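Local coordinates for cupin type-2 domain-containing protein (Streptococcus pyogenes, PDB 1YHF) that is of unknown function but folds as a small single-domain cupin, a beta-barrel of two facing antiparallel sheets, at residues S5-I10 and R32-R37; Q20-E25 and V44-K49; A71-D76 and H96-V101. All blocks are in the same frame, centred on the assembly; numbering follows the deposited sequence.

How the interactions relate
Interactions 1 and 2 meet directly, and interaction 3 touches interaction 2 but not interaction 1. In interactions 1 and 2 the N-terminal part of the chain is laid against strands 29-37 and 40-47, neighbours in the five-stranded sheet; the centres of the two contacts are about 17 Å apart, and R32 joins them, its NH2 2.6 Å from E21 O. Interaction 3 pairs two inner strands of the four-stranded sheet, the other wall of the cupin fold. Its centre is about 16 Å from that of interaction 2, and A100 CB comes 3.2 Å from D48 O. Interactions 1 and 3 lie on opposite sides of the chain's centre, their nearest atoms about 14 Å apart.

Interaction 1: S5-I10 and R32-R37; sequences SYINNI and RTLVQR
The irregular N-terminal segment S5-I10 runs almost antiparallel to R32-R37, the end-to-end directions lying 173° apart, where strand 29-37 turns a corner at L34. L34 and V35 both face I42 of the next strand, which makes this a classic beta bulge on an edge strand of the cupin's five-stranded sheet. One backbone bond ties the two segments: N8 N donates to L34 O at 2.8 Å, nearly straight at 170° and lying in the carbonyl plane on a lone pair. Alongside it, L34 CA approaches N8 O at 3.4 Å in a CA-H...O contact, so N8 and L34 face each other with both backbones engaged.

Beside this pairing L34 supplies the buried apolar surface. Its branch carbon CG meets I7 CG2 at 4.1 Å and I10 CG2 at 4.2 Å, and both isoleucines cross it obliquely. I7 holds CG2 anti to the backbone N; in I10 the same methyl sits in the crowded position between the backbone N and the carbonyl carbon, with CG1 anti to the N and the side chain packing onward against L18 and E21. Branched isoleucine suits both places, because one methyl can touch leucine while the longer arm goes elsewhere. V35 extends the apolar patch with CG2 4.5 Å from I7 CG1.

Polar reach comes from R32, whose long chain leaves the strand with CG anti to the backbone N and then bends at chi3. The bend carries the aliphatic CG and CD past N9 O and turns the guanidinium back to it, while NH2 is taken by E21 O. N9 O thus sits in the plane of the guanidinium, gripped by R32 NH1 at 3.0 Å, with the nitrogen standing 39° above the carbonyl plane of N9.

Interaction 2: Q20-E25 and V44-K49; sequences QEVMIE and VFSLDK
S46 holds OG in the crowded position between its backbone N and carbonyl carbon, chi1 75°, and this lifts the hydroxyl from strand 40-47 toward the loop that follows helix 18-21. V22, with CG1 anti to the backbone N, sends that methyl over the backbone of the strand and leaves CG2 to meet V44. V44 has the same rotamer, its CG1 anti to the N, and the two valines slide past each other in opposite directions, V22 CG2 lying 3.6 Å from V44 CG1. V22 CG1 comes equally near, 3.6 Å, to S46 N. Compact beta-branched side chains suit this close, buried approach of loop to strand.

The segments run nearly the same way, 15° apart, yet no backbone bond joins them; the serine makes the link instead. S46 OG donates to M23 O at 2.7 Å, from 41° above the carbonyl plane. A water accepts from E25 N at 2.8 Å and donates to the same OG at 2.7 Å. One small hydroxyl therefore serves two backbone groups, one directly and one through the water, and serine's short side chain fits the close approach. M23, a selenomethionine, has its CB directed away from the strand and joins the contact through its carbonyl.

Farther along, I24 lays CG1 over S46 CB, and the I24 and D48 side chains cross at about a right angle, with I24 CG2 3.8 Å from D48 OD1. D48 CB lies 3.4 Å from E25 O, while OD2 takes the N-H of D27, and V22 O is bonded to Q105. The loop is thus an irregular segment laid on the cupin's five-stranded sheet. With OG donating to M23 O and accepting from the water, the buried hydroxyl is used in both directions, which sets the direction of its proton.

Interaction 3: A71-D76 and H96-V101; sequences AEITID and HALYAV
Two pairs of backbone hydrogen bonds carry this antiparallel ladder in the middle of the four-stranded sheet of the cupin fold. E72 N and Y99 O lie 2.8 Å apart with a nearly straight N-H (174°), and Y99 N returns the bond to E72 O; T74 and A97 form the second hydrogen-bonded pair, T74 N to A97 O at 2.9 Å. I73-L98 and I75-H96 are the non-hydrogen-bonded pairs, the latter with its CA atoms only 4.4 Å apart.

Side chains then sort by face. A71, I73, L98, I75 and H96 share one face; from it I73, I75 and H96 meet M90 of strand 87-90, while L98 touches I53. I73 and L98 lie side by side pointing the same way, I73 CD1 4.0 Å from L98 CD2, a pairing that suits two bulky aliphatic residues. H96, turned into the crowded rotamer (chi1 47°), leads its ring away from I75 to stand edge-to-face with H56.

E72, T74, A97 and Y99 share the other, more exposed face. The small A97 lies opposite the branched T74, while E72 runs out extended and crosses Y99 obliquely, carboxylate and ring planes 36° apart. A salt bridge from OE2 to R81 on the neighbouring strand positions that carboxylate. Beyond the inverse gamma turn centred on A100, V101 folds back so that its CG2 rests 3.7 Å from E72 CB.

Interaction 1: S5-I10 and R32-R37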
loop_
_atom_site.group_PDB
_atom_site.type_symbol
_atom_site.label_atom_id
_atom_site.label_comp_id
_atom_site.label_asym_id
_atom_site.label_seq_id
_atom_site.Cartn_x
_atom_site.Cartn_y
_atom_site.Cartn_z
ATOM N N SER A 5 17.882 -8.924 -9.469
ATOM C CA SER A 5 16.459 -8.980 -9.207
ATOM C C SER A 5 16.036 -7.552 -8.928
ATOM O O SER A 5 16.787 -6.801 -8.309
ATOM C CB SER A 5 16.169 -9.909 -8.012
ATOM O OG SER A 5 14.831 -9.751 -7.561
ATOM N N TYR A 6 14.836 -7.189 -9.392
ATOM C CA TYR A 6 14.349 -5.816 -9.337
ATOM C C TYR A 6 13.054 -5.750 -8.534
ATOM O O TYR A 6 12.760 -4.749 -7.908
ATOM C CB TYR A 6 14.160 -5.260 -10.765
ATOM C CG TYR A 6 15.423 -5.396 -11.569
ATOM C CD1 TYR A 6 16.528 -4.593 -11.289
ATOM C CD2 TYR A 6 15.545 -6.375 -12.554
ATOM C CE1 TYR A 6 17.702 -4.729 -11.983
ATOM C CE2 TYR A 6 16.730 -6.522 -13.264
ATOM C CZ TYR A 6 17.801 -5.690 -12.970
ATOM O OH TYR A 6 18.987 -5.815 -13.653
ATOM N N ILE A 7 12.316 -6.851 -8.546
ATOM C CA ILE A 7 11.132 -7.017 -7.707
ATOM C C ILE A 7 11.516 -8.066 -6.673
ATOM O O ILE A 7 11.702 -9.244 -6.998
ATOM C CB ILE A 7 9.873 -7.413 -8.543
ATOM C CG1 ILE A 7 9.456 -6.245 -9.435
ATOM C CG2 ILE A 7 8.715 -7.871 -7.631
ATOM C CD1 ILE A 7 8.282 -6.544 -10.375
ATOM N N ASN A 8 11.676 -7.596 -5.435
ATOM C CA ASN A 8 12.295 -8.358 -4.341
ATOM C C ASN A 8 11.296 -8.820 -3.301
ATOM O O ASN A 8 10.142 -8.385 -3.318
ATOM C CB ASN A 8 13.397 -7.515 -3.699
ATOM C CG ASN A 8 14.485 -7.152 -4.690
ATOM O OD1 ASN A 8 14.935 -6.012 -4.761
ATOM N ND2 ASN A 8 14.882 -8.113 -5.482
ATOM N N ASN A 9 11.726 -9.747 -2.438
ATOM C CA ASN A 9 10.936 -10.187 -1.272
ATOM C C ASN A 9 9.640 -10.893 -1.638
ATOM O O ASN A 9 8.661 -10.869 -0.875
ATOM C CB ASN A 9 10.649 -9.003 -0.310
ATOM C CG ASN A 9 11.919 -8.436 0.308
ATOM O OD1 ASN A 9 12.149 -7.214 0.320
ATOM N ND2 ASN A 9 12.755 -9.310 0.798
ATOM N N ILE A 10 9.662 -11.520 -2.814
ATOM C CA ILE A 10 8.541 -12.251 -3.365
ATOM C C ILE A 10 9.080 -13.228 -4.404
ATOM O O ILE A 10 9.968 -12.897 -5.171
ATOM C CB ILE A 10 7.461 -11.276 -3.962
ATOM C CG1 ILE A 10 6.120 -11.965 -4.173
ATOM C CG2 ILE A 10 7.951 -10.527 -5.213
ATOM C CD1 ILE A 10 4.993 -10.953 -4.517
ATOM N N ARG A 32 5.440 -6.190 3.024
ATOM C CA ARG A 32 6.373 -6.870 2.193
ATOM C C ARG A 32 6.774 -5.862 1.146
ATOM O O ARG A 32 5.956 -5.472 0.297
ATOM C CB ARG A 32 5.701 -8.082 1.556
ATOM C CG ARG A 32 6.667 -9.017 0.893
ATOM C CD ARG A 32 5.914 -10.205 0.324
ATOM N NE ARG A 32 5.445 -11.149 1.352
ATOM C CZ ARG A 32 6.057 -12.283 1.685
ATOM N NH1 ARG A 32 7.231 -12.636 1.128
ATOM N NH2 ARG A 32 5.491 -13.069 2.595
ATOM N N THR A 33 8.025 -5.407 1.240
ATOM C CA THR A 33 8.520 -4.347 0.368
ATOM C C THR A 33 9.191 -4.903 -0.890
ATOM O O THR A 33 10.317 -5.416 -0.840
ATOM C CB THR A 33 9.458 -3.376 1.109
ATOM O OG1 THR A 33 8.805 -2.879 2.277
ATOM C CG2 THR A 33 9.855 -2.200 0.218
ATOM N N LEU A 34 8.475 -4.787 -2.004
ATOM C CA LEU A 34 8.904 -5.264 -3.331
ATOM C C LEU A 34 10.001 -4.444 -3.989
ATOM O O LEU A 34 10.923 -4.996 -4.596
ATOM C CB LEU A 34 7.680 -5.322 -4.252
ATOM C CG LEU A 34 6.857 -6.620 -4.148
ATOM C CD1 LEU A 34 6.833 -7.271 -2.754
ATOM C CD2 LEU A 34 5.493 -6.422 -4.669
ATOM N N VAL A 35 9.903 -3.124 -3.850
ATOM C CA VAL A 35 10.859 -2.191 -4.448
ATOM C C VAL A 35 11.023 -1.033 -3.495
ATOM O O VAL A 35 10.040 -0.505 -2.965
ATOM C CB VAL A 35 10.387 -1.613 -5.810
ATOM C CG1 VAL A 35 11.462 -0.696 -6.393
ATOM C CG2 VAL A 35 10.078 -2.708 -6.800
ATOM N N GLN A 36 12.270 -0.648 -3.261
ATOM C CA GLN A 36 12.545 0.527 -2.438
ATOM C C GLN A 36 13.722 1.265 -3.051
ATOM O O GLN A 36 14.870 1.012 -2.686
ATOM C CB GLN A 36 12.824 0.113 -0.977
ATOM C CG GLN A 36 13.126 1.270 0.010
ATOM C CD GLN A 36 12.898 0.869 1.486
ATOM O OE1 GLN A 36 12.899 -0.317 1.844
ATOM N NE2 GLN A 36 12.695 1.871 2.342
ATOM N N ARG A 37 13.443 2.143 -4.012
ATOM C CA ARG A 37 14.517 2.921 -4.658
ATOM C C ARG A 37 14.161 4.405 -4.707
ATOM O O ARG A 37 13.071 4.803 -4.314
ATOM C CB ARG A 37 14.824 2.400 -6.075
ATOM C CG ARG A 37 13.590 2.253 -6.928
ATOM C CD ARG A 37 13.865 2.252 -8.412
ATOM N NE ARG A 37 14.260 0.944 -8.905
ATOM C CZ ARG A 37 14.069 0.517 -10.155
ATOM N NH1 ARG A 37 13.445 1.278 -11.054
ATOM N NH2 ARG A 37 14.493 -0.694 -10.499
#

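Interaction 2: Q20-E25 and V44-K49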
loop_
_atom_site.group_PDB
_atom_site.type_symbol
_atom_site.label_atom_id
_atom_site.label_comp_id
_atom_site.label_asym_id
_atom_site.label_seq_id
_atom_site.Cartn_x
_atom_site.Cartn_y
_atom_site.Cartn_z
ATOM N N GLN A 20 -2.241 -13.635 0.540
ATOM C CA GLN A 20 -1.578 -14.672 1.329
ATOM C C GLN A 20 -0.125 -14.326 1.617
ATOM O O GLN A 20 0.475 -14.921 2.501
ATOM C CB GLN A 20 -1.657 -16.062 0.670
ATOM C CG GLN A 20 -3.062 -16.549 0.327
ATOM C CD GLN A 20 -4.049 -16.489 1.488
ATOM O OE1 GLN A 20 -3.915 -17.227 2.475
ATOM N NE2 GLN A 20 -5.071 -15.618 1.365
ATOM N N GLU A 21 0.433 -13.376 0.870
ATOM C CA GLU A 21 1.829 -12.987 1.027
ATOM C C GLU A 21 2.014 -12.063 2.223
ATOM O O GLU A 21 3.116 -11.972 2.760
ATOM C CB GLU A 21 2.374 -12.302 -0.239
ATOM C CG GLU A 21 2.468 -13.199 -1.480
ATOM C CD GLU A 21 3.504 -14.302 -1.358
ATOM O OE1 GLU A 21 4.697 -14.005 -1.120
ATOM O OE2 GLU A 21 3.120 -15.481 -1.523
ATOM N N VAL A 22 0.947 -11.358 2.609
ATOM C CA VAL A 22 0.964 -10.461 3.767
ATOM C C VAL A 22 -0.308 -10.673 4.593
ATOM O O VAL A 22 -1.357 -10.079 4.323
ATOM C CB VAL A 22 1.161 -8.956 3.374
ATOM C CG1 VAL A 22 1.434 -8.129 4.600
ATOM C CG2 VAL A 22 2.356 -8.793 2.459
HETATM N N MSE A 23 -0.202 -11.563 5.582
HETATM C CA MSE A 23 -1.336 -11.937 6.411
HETATM C C MSE A 23 -1.757 -10.793 7.339
HETATM O O MSE A 23 -0.954 -9.922 7.671
HETATM C CB MSE A 23 -1.007 -13.215 7.196
HETATM C CG MSE A 23 -0.594 -14.392 6.270
HETATM SE SE MSE A 23 -2.130 -15.046 5.238
HETATM C CE MSE A 23 -2.859 -16.162 6.644
ATOM N N ILE A 24 -3.034 -10.764 7.708
ATOM C CA ILE A 24 -3.523 -9.780 8.674
ATOM C C ILE A 24 -3.168 -10.292 10.070
ATOM O O ILE A 24 -3.494 -11.432 10.405
ATOM C CB ILE A 24 -5.055 -9.567 8.548
ATOM C CG1 ILE A 24 -5.393 -8.869 7.226
ATOM C CG2 ILE A 24 -5.573 -8.777 9.740
ATOM C CD1 ILE A 24 -6.828 -9.043 6.749
ATOM N N GLU A 25 -2.481 -9.489 10.879
ATOM C CA GLU A 25 -2.133 -9.955 12.231
ATOM C C GLU A 25 -2.733 -9.056 13.297
ATOM O O GLU A 25 -2.712 -7.826 13.160
ATOM C CB GLU A 25 -0.611 -10.062 12.441
ATOM C CG GLU A 25 0.174 -10.878 11.387
ATOM C CD GLU A 25 -0.090 -12.381 11.451
ATOM O OE1 GLU A 25 -0.589 -12.866 12.491
ATOM O OE2 GLU A 25 0.184 -13.070 10.442
ATOM N N VAL A 44 3.443 -4.360 -0.390
ATOM C CA VAL A 44 2.170 -4.976 0.002
ATOM C C VAL A 44 2.021 -4.807 1.522
ATOM O O VAL A 44 2.949 -5.064 2.261
ATOM C CB VAL A 44 2.126 -6.465 -0.369
ATOM C CG1 VAL A 44 0.677 -7.019 -0.143
ATOM C CG2 VAL A 44 2.517 -6.636 -1.827
ATOM N N PHE A 45 0.861 -4.344 1.963
ATOM C CA PHE A 45 0.607 -4.069 3.378
ATOM C C PHE A 45 -0.560 -4.900 3.882
ATOM O O PHE A 45 -1.454 -5.251 3.118
ATOM C CB PHE A 45 0.175 -2.615 3.560
ATOM C CG PHE A 45 1.301 -1.629 3.612
ATOM C CD1 PHE A 45 1.999 -1.414 4.805
ATOM C CD2 PHE A 45 1.634 -0.872 2.494
ATOM C CE1 PHE A 45 3.028 -0.462 4.880
ATOM C CE2 PHE A 45 2.671 0.066 2.547
ATOM C CZ PHE A 45 3.366 0.280 3.755
ATOM N N SER A 46 -0.573 -5.185 5.177
ATOM C CA SER A 46 -1.816 -5.534 5.843
ATOM C C SER A 46 -1.913 -4.679 7.103
ATOM O O SER A 46 -0.932 -4.505 7.793
ATOM C CB SER A 46 -1.836 -7.019 6.208
ATOM O OG SER A 46 -1.011 -7.278 7.326
ATOM N N LEU A 47 -3.101 -4.172 7.405
ATOM C CA LEU A 47 -3.344 -3.503 8.681
ATOM C C LEU A 47 -4.522 -4.181 9.333
ATOM O O LEU A 47 -5.537 -4.390 8.674
ATOM C CB LEU A 47 -3.686 -2.036 8.466
ATOM C CG LEU A 47 -2.604 -1.012 8.092
ATOM C CD1 LEU A 47 -1.993 -1.222 6.691
ATOM C CD2 LEU A 47 -3.173 0.398 8.201
ATOM N N ASP A 48 -4.415 -4.515 10.617
ATOM C CA ASP A 48 -5.589 -4.968 11.361
ATOM C C ASP A 48 -6.542 -3.806 11.556
ATOM O O ASP A 48 -6.145 -2.634 11.475
ATOM C CB ASP A 48 -5.200 -5.544 12.730
ATOM C CG ASP A 48 -6.316 -6.415 13.355
ATOM O OD1 ASP A 48 -7.237 -6.847 12.620
ATOM O OD2 ASP A 48 -6.273 -6.644 14.590
ATOM N N LYS A 49 -7.801 -4.142 11.816
ATOM C CA LYS A 49 -8.841 -3.173 12.124
ATOM C C LYS A 49 -8.367 -2.179 13.184
ATOM O O LYS A 49 -7.801 -2.582 14.208
ATOM C CB LYS A 49 -10.109 -3.909 12.582
ATOM C CG LYS A 49 -11.224 -3.004 13.086
ATOM C CD LYS A 49 -12.588 -3.696 13.066
ATOM C CE LYS A 49 -12.689 -4.733 14.173
ATOM N NZ LYS A 49 -13.897 -5.602 13.996
HETATM O O HOH W 1 -2.014 -6.948 9.807
#

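Interaction 3: A71-D76 and H96-V101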
loop_
_atom_site.group_PDB
_atom_site.type_symbol
_atom_site.label_atom_id
_atom_site.label_comp_id
_atom_site.label_asym_id
_atom_site.label_seq_id
_atom_site.Cartn_x
_atom_site.Cartn_y
_atom_site.Cartn_z
ATOM N N ALA A 71 -10.858 0.449 3.727
ATOM C CA ALA A 71 -9.896 1.414 4.214
ATOM C C ALA A 71 -10.495 2.786 4.072
ATOM O O ALA A 71 -11.165 3.064 3.086
ATOM C CB ALA A 71 -8.573 1.327 3.415
ATOM N N GLU A 72 -10.248 3.640 5.058
ATOM C CA GLU A 72 -10.615 5.035 4.971
ATOM C C GLU A 72 -9.399 5.859 4.633
ATOM O O GLU A 72 -8.412 5.906 5.390
ATOM C CB GLU A 72 -11.226 5.522 6.262
ATOM C CG GLU A 72 -11.850 6.893 6.164
ATOM C CD GLU A 72 -12.642 7.212 7.417
ATOM O OE1 GLU A 72 -12.022 7.299 8.500
ATOM O OE2 GLU A 72 -13.880 7.351 7.328
ATOM N N ILE A 73 -9.481 6.497 3.476
ATOM C CA ILE A 73 -8.390 7.263 2.948
ATOM C C ILE A 73 -8.742 8.740 3.026
ATOM O O ILE A 73 -9.816 9.157 2.637
ATOM C CB ILE A 73 -8.009 6.758 1.525
ATOM C CG1 ILE A 73 -7.610 5.268 1.643
ATOM C CG2 ILE A 73 -6.952 7.659 0.872
ATOM C CD1 ILE A 73 -6.938 4.677 0.473
ATOM N N THR A 74 -7.822 9.510 3.577
ATOM C CA THR A 74 -7.948 10.958 3.637
ATOM C C THR A 74 -6.943 11.539 2.681
ATOM O O THR A 74 -5.776 11.135 2.682
ATOM C CB THR A 74 -7.623 11.483 5.053
ATOM O OG1 THR A 74 -8.440 10.790 5.995
ATOM C CG2 THR A 74 -7.878 12.973 5.153
ATOM N N ILE A 75 -7.407 12.459 1.848
ATOM C CA ILE A 75 -6.534 13.188 0.941
ATOM C C ILE A 75 -6.841 14.658 1.176
ATOM O O ILE A 75 -7.945 15.108 0.893
ATOM C CB ILE A 75 -6.755 12.798 -0.549
ATOM C CG1 ILE A 75 -6.491 11.305 -0.773
ATOM C CG2 ILE A 75 -5.880 13.660 -1.462
ATOM C CD1 ILE A 75 -6.732 10.848 -2.218
ATOM N N ASP A 76 -5.866 15.378 1.732
ATOM C CA ASP A 76 -6.056 16.755 2.227
ATOM C C ASP A 76 -7.203 16.783 3.240
ATOM O O ASP A 76 -7.061 16.279 4.348
ATOM C CB ASP A 76 -6.298 17.739 1.078
ATOM C CG ASP A 76 -6.115 19.198 1.495
ATOM O OD1 ASP A 76 -5.559 19.482 2.590
ATOM O OD2 ASP A 76 -6.537 20.068 0.705
ATOM N N HIS A 96 -1.953 12.861 2.960
ATOM C CA HIS A 96 -2.888 11.743 3.006
ATOM C C HIS A 96 -2.656 10.898 4.247
ATOM O O HIS A 96 -1.584 10.935 4.862
ATOM C CB HIS A 96 -2.822 10.869 1.730
ATOM C CG HIS A 96 -1.431 10.506 1.301
ATOM N ND1 HIS A 96 -0.654 9.586 1.973
ATOM C CD2 HIS A 96 -0.690 10.920 0.246
ATOM C CE1 HIS A 96 0.513 9.463 1.362
ATOM N NE2 HIS A 96 0.521 10.269 0.315
ATOM N N ALA A 97 -3.686 10.151 4.608
ATOM C CA ALA A 97 -3.649 9.248 5.743
ATOM C C ALA A 97 -4.528 8.062 5.414
ATOM O O ALA A 97 -5.387 8.152 4.525
ATOM C CB ALA A 97 -4.125 9.961 7.019
ATOM N N LEU A 98 -4.314 6.953 6.117
ATOM C CA LEU A 98 -5.105 5.742 5.910
ATOM C C LEU A 98 -5.517 5.150 7.265
ATOM O O LEU A 98 -4.678 5.014 8.160
ATOM C CB LEU A 98 -4.324 4.693 5.080
ATOM C CG LEU A 98 -3.777 5.075 3.673
ATOM C CD1 LEU A 98 -2.405 5.784 3.718
ATOM C CD2 LEU A 98 -3.695 3.880 2.744
ATOM N N TYR A 99 -6.806 4.830 7.416
ATOM C CA TYR A 99 -7.312 4.210 8.625
ATOM C C TYR A 99 -8.012 2.901 8.281
ATOM O O TYR A 99 -8.830 2.842 7.348
ATOM C CB TYR A 99 -8.256 5.158 9.372
ATOM C CG TYR A 99 -8.943 4.538 10.562
ATOM C CD1 TYR A 99 -8.239 4.276 11.738
ATOM C CD2 TYR A 99 -10.299 4.215 10.514
ATOM C CE1 TYR A 99 -8.859 3.716 12.838
ATOM C CE2 TYR A 99 -10.936 3.655 11.616
ATOM C CZ TYR A 99 -10.214 3.413 12.773
ATOM O OH TYR A 99 -10.832 2.840 13.852
ATOM N N ALA A 100 -7.667 1.845 9.013
ATOM C CA ALA A 100 -8.245 0.526 8.771
ATOM C C ALA A 100 -9.632 0.446 9.414
ATOM O O ALA A 100 -9.770 0.095 10.584
ATOM C CB ALA A 100 -7.315 -0.578 9.307
ATOM N N VAL A 101 -10.656 0.812 8.654
ATOM C CA VAL A 101 -12.045 0.650 9.102
ATOM C C VAL A 101 -12.329 -0.802 9.492
ATOM O O VAL A 101 -12.944 -1.079 10.536
ATOM C CB VAL A 101 -13.048 1.096 8.025
ATOM C CG1 VAL A 101 -14.494 0.924 8.545
ATOM C CG2 VAL A 101 -12.797 2.535 7.653
#